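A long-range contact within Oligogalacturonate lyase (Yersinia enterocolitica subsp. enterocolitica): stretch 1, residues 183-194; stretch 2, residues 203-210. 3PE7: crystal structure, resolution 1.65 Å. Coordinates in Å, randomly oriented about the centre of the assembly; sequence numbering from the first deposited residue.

Stretch 1 (183-194) ILQENQWLGHPI
Stretch 2 (203-210) VAFCHEGP

Strand 190-194 pairs antiparallel with strand 203-207. The axes approach to 4.6 Å at 174°, and the contact buries 713 Å². The register joins L190 with H207, G191 with C206 and I194 with A204, shifting by one residue between G191 and I194 at a beta bulge.

L184 is extended (phi/psi -158/141), with chi1 t and chi2 p. Its CD2 lies 3.6 Å from F205 CZ, an apolar contact. E186 is also extended (-144/156; chi1 m, chi2 t). Its OE1 accepts a hydrogen bond from Q188 NE2 at 2.9 Å. A water bridges to stretch 2, lying 2.6 Å from E186 OE1 and 2.7 Å from H207 NE2.

Q188 (-151/156; chi1 p, chi2 t) sets OE1 over one face of the H207 ring, 3.4 Å from H207 CE1. H207 is m, with chi2 near -177°.

W189 (-70/111; chi1 t, chi2 -3°) is buried. W189 O accepts a hydrogen bond from E208 N at 3.0 Å. A second water donates to W189 O (2.9 Å) and E208 O (2.7 Å). The flat indole receives E208 CG over its face, 3.5 Å from the centroid of the six-membered ring. E208 is t, then p; its OE2 accepts from G209 N at 2.8 Å. G209 has phi/psi 136/178, where a CB would be jammed against the preceding carbonyl O, so glycine fits.

L190 (-101/145; chi1 m, chi2 t) shares a sheet face with H207. Its CD2 reaches 3.7 Å from H207 CD2 and 3.9 Å from F205 CE1, at the edge of the phenyl ring.

G191 (-149/171) forms two hydrogen bonds: G191 N to C206 O at 3.0 Å, and C206 N to G191 O at 2.8 Å. C206 is p. An ideal CB on G191 would lie 3.0 Å from C206 SG, a tight fit that glycine avoids.

H192 adopts phi/psi 44/55 in the bulge, with chi1 t. H192 O contacts F205 CA at 3.5 Å, with a nearly straight C-H...O angle of 178°. The end of its side chain leads away.

P193 (-75/136, C-gamma endo) has no N-H to donate. Its CA lies 3.2 Å from A204 O, and its CB is 4.3 Å from F205 CB. F205 is p, with chi2 near 101°.

I194 (-142/118; chi1 p, chi2 t) forms a hydrogen-bonded pair with A204: I194 N to A204 O is 2.8 Å, and A204 N to I194 O is 3.0 Å. I194 CG1 packs 3.7 Å from A204 CB, an apolar pairing in a buried position.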

# COMPACT_ATOMS: atom_id res chain seq x y z
N ILE A 183 4.74 -0.13 21.77
CA ILE A 183 4.65 -1.59 21.75
C ILE A 183 6.06 -2.17 21.80
O ILE A 183 6.31 -3.19 22.46
CB ILE A 183 3.88 -2.09 20.47
CG1 ILE A 183 2.44 -1.56 20.45
CG2 ILE A 183 3.87 -3.61 20.38
CD1 ILE A 183 1.56 -2.16 19.31
N LEU A 184 7.00 -1.51 21.12
CA LEU A 184 8.36 -1.99 20.96
C LEU A 184 9.28 -0.81 20.63
O LEU A 184 8.90 0.09 19.89
CB LEU A 184 8.44 -3.02 19.82
CG LEU A 184 9.80 -3.58 19.40
CD1 LEU A 184 10.44 -4.47 20.47
CD2 LEU A 184 9.66 -4.34 18.06
N GLN A 185 10.48 -0.83 21.20
CA GLN A 185 11.49 0.18 20.88
C GLN A 185 12.86 -0.49 20.83
O GLN A 185 13.26 -1.17 21.78
CB GLN A 185 11.47 1.35 21.87
CG GLN A 185 12.50 2.44 21.57
CD GLN A 185 12.30 3.68 22.40
OE1 GLN A 185 11.19 4.22 22.47
NE2 GLN A 185 13.37 4.16 23.03
N GLU A 186 13.54 -0.32 19.69
CA GLU A 186 14.84 -0.94 19.43
C GLU A 186 15.73 -0.01 18.63
O GLU A 186 15.23 0.86 17.91
CB GLU A 186 14.69 -2.26 18.64
CG GLU A 186 13.95 -3.36 19.40
CD GLU A 186 13.82 -4.66 18.60
OE1 GLU A 186 13.73 -4.60 17.34
OE2 GLU A 186 13.79 -5.73 19.24
N ASN A 187 17.05 -0.22 18.74
CA ASN A 187 18.01 0.50 17.90
C ASN A 187 18.30 -0.27 16.62
O ASN A 187 19.43 -0.67 16.32
CB ASN A 187 19.29 0.81 18.69
CG ASN A 187 19.05 1.82 19.80
OD1 ASN A 187 18.04 2.52 19.84
ND2 ASN A 187 20.00 1.89 20.73
N GLN A 188 17.24 -0.53 15.86
CA GLN A 188 17.36 -1.05 14.50
C GLN A 188 16.16 -0.55 13.70
O GLN A 188 15.12 -0.22 14.25
CB GLN A 188 17.51 -2.58 14.45
CG GLN A 188 16.25 -3.42 14.73
CD GLN A 188 16.56 -4.90 14.88
OE1 GLN A 188 17.29 -5.48 14.06
NE2 GLN A 188 16.04 -5.52 15.94
N TRP A 189 16.32 -0.49 12.38
CA TRP A 189 15.29 0.09 11.52
C TRP A 189 14.05 -0.81 11.47
O TRP A 189 14.09 -1.91 10.91
CB TRP A 189 15.85 0.25 10.12
CG TRP A 189 15.08 1.16 9.23
CD1 TRP A 189 13.91 1.82 9.51
CD2 TRP A 189 15.42 1.51 7.89
NE1 TRP A 189 13.51 2.56 8.41
CE2 TRP A 189 14.42 2.38 7.41
CE3 TRP A 189 16.49 1.16 7.04
CZ2 TRP A 189 14.45 2.92 6.12
CZ3 TRP A 189 16.53 1.70 5.76
CH2 TRP A 189 15.50 2.57 5.31
N LEU A 190 12.97 -0.33 12.07
CA LEU A 190 11.68 -1.02 12.04
C LEU A 190 10.76 -0.37 11.01
O LEU A 190 10.78 0.85 10.82
CB LEU A 190 11.02 -0.98 13.42
CG LEU A 190 11.87 -1.60 14.53
CD1 LEU A 190 11.09 -1.53 15.83
CD2 LEU A 190 12.28 -3.03 14.23
N GLY A 191 9.95 -1.19 10.36
CA GLY A 191 9.08 -0.69 9.30
C GLY A 191 7.78 -1.46 9.16
O GLY A 191 7.58 -2.51 9.79
N HIS A 192 6.90 -0.91 8.32
CA HIS A 192 5.67 -1.56 7.84
C HIS A 192 4.87 -2.30 8.93
O HIS A 192 4.59 -3.51 8.79
CB HIS A 192 5.99 -2.50 6.65
CG HIS A 192 4.79 -2.92 5.85
ND1 HIS A 192 4.69 -4.17 5.27
CD2 HIS A 192 3.64 -2.27 5.55
CE1 HIS A 192 3.52 -4.28 4.65
NE2 HIS A 192 2.87 -3.13 4.79
N PRO A 193 4.51 -1.62 10.03
CA PRO A 193 3.66 -2.34 10.99
C PRO A 193 2.23 -2.44 10.47
O PRO A 193 1.69 -1.47 9.95
CB PRO A 193 3.73 -1.46 12.25
CG PRO A 193 3.97 -0.07 11.71
CD PRO A 193 4.90 -0.29 10.55
N ILE A 194 1.63 -3.62 10.60
CA ILE A 194 0.30 -3.85 10.06
C ILE A 194 -0.47 -4.75 11.04
O ILE A 194 -0.05 -5.88 11.32
CB ILE A 194 0.36 -4.49 8.63
CG1 ILE A 194 1.47 -5.54 8.54
CG2 ILE A 194 0.53 -3.38 7.53
CD1 ILE A 194 1.57 -6.35 7.23
N VAL A 203 0.37 -8.12 15.59
CA VAL A 203 0.91 -7.07 14.72
C VAL A 203 2.13 -7.60 13.96
O VAL A 203 3.08 -8.12 14.57
CB VAL A 203 1.30 -5.80 15.54
CG1 VAL A 203 1.87 -4.69 14.63
CG2 VAL A 203 0.10 -5.29 16.35
N ALA A 204 2.10 -7.49 12.63
CA ALA A 204 3.25 -7.84 11.82
C ALA A 204 4.05 -6.56 11.62
O ALA A 204 3.48 -5.48 11.62
CB ALA A 204 2.83 -8.43 10.46
N PHE A 205 5.36 -6.71 11.48
CA PHE A 205 6.25 -5.56 11.16
C PHE A 205 7.53 -6.11 10.58
O PHE A 205 7.76 -7.31 10.59
CB PHE A 205 6.55 -4.69 12.41
CG PHE A 205 7.37 -5.40 13.46
CD1 PHE A 205 8.74 -5.16 13.58
CD2 PHE A 205 6.78 -6.29 14.36
CE1 PHE A 205 9.50 -5.81 14.54
CE2 PHE A 205 7.54 -6.94 15.33
CZ PHE A 205 8.90 -6.69 15.42
N CYS A 206 8.36 -5.23 10.02
CA CYS A 206 9.60 -5.69 9.38
C CYS A 206 10.86 -5.08 9.97
O CYS A 206 10.83 -4.03 10.63
CB CYS A 206 9.57 -5.44 7.86
SG CYS A 206 9.71 -3.70 7.33
N HIS A 207 11.97 -5.75 9.70
CA HIS A 207 13.28 -5.13 9.82
C HIS A 207 13.58 -4.59 8.44
O HIS A 207 13.80 -5.36 7.49
CB HIS A 207 14.32 -6.15 10.26
CG HIS A 207 14.20 -6.56 11.70
ND1 HIS A 207 15.09 -7.42 12.30
CD2 HIS A 207 13.28 -6.24 12.64
CE1 HIS A 207 14.73 -7.60 13.56
NE2 HIS A 207 13.63 -6.91 13.79
N GLU A 208 13.53 -3.26 8.33
CA GLU A 208 13.79 -2.58 7.05
C GLU A 208 15.29 -2.56 6.76
O GLU A 208 16.11 -2.60 7.68
CB GLU A 208 13.18 -1.17 7.06
CG GLU A 208 13.15 -0.46 5.68
CD GLU A 208 12.58 -1.36 4.59
OE1 GLU A 208 11.36 -1.44 4.49
OE2 GLU A 208 13.36 -1.99 3.85
N GLY A 209 15.63 -2.51 5.48
CA GLY A 209 17.03 -2.50 5.07
C GLY A 209 17.25 -3.43 3.89
O GLY A 209 16.31 -4.09 3.43
N PRO A 210 18.49 -3.48 3.39
CA PRO A 210 18.85 -4.31 2.24
C PRO A 210 18.37 -5.74 2.41
O PRO A 210 18.63 -6.36 3.45
CB PRO A 210 20.38 -4.25 2.24
CG PRO A 210 20.70 -2.93 2.88
CD PRO A 210 19.66 -2.80 3.96
O HOH W 1 12.48 -6.53 16.22
O HOH W 2 16.43 -3.41 10.19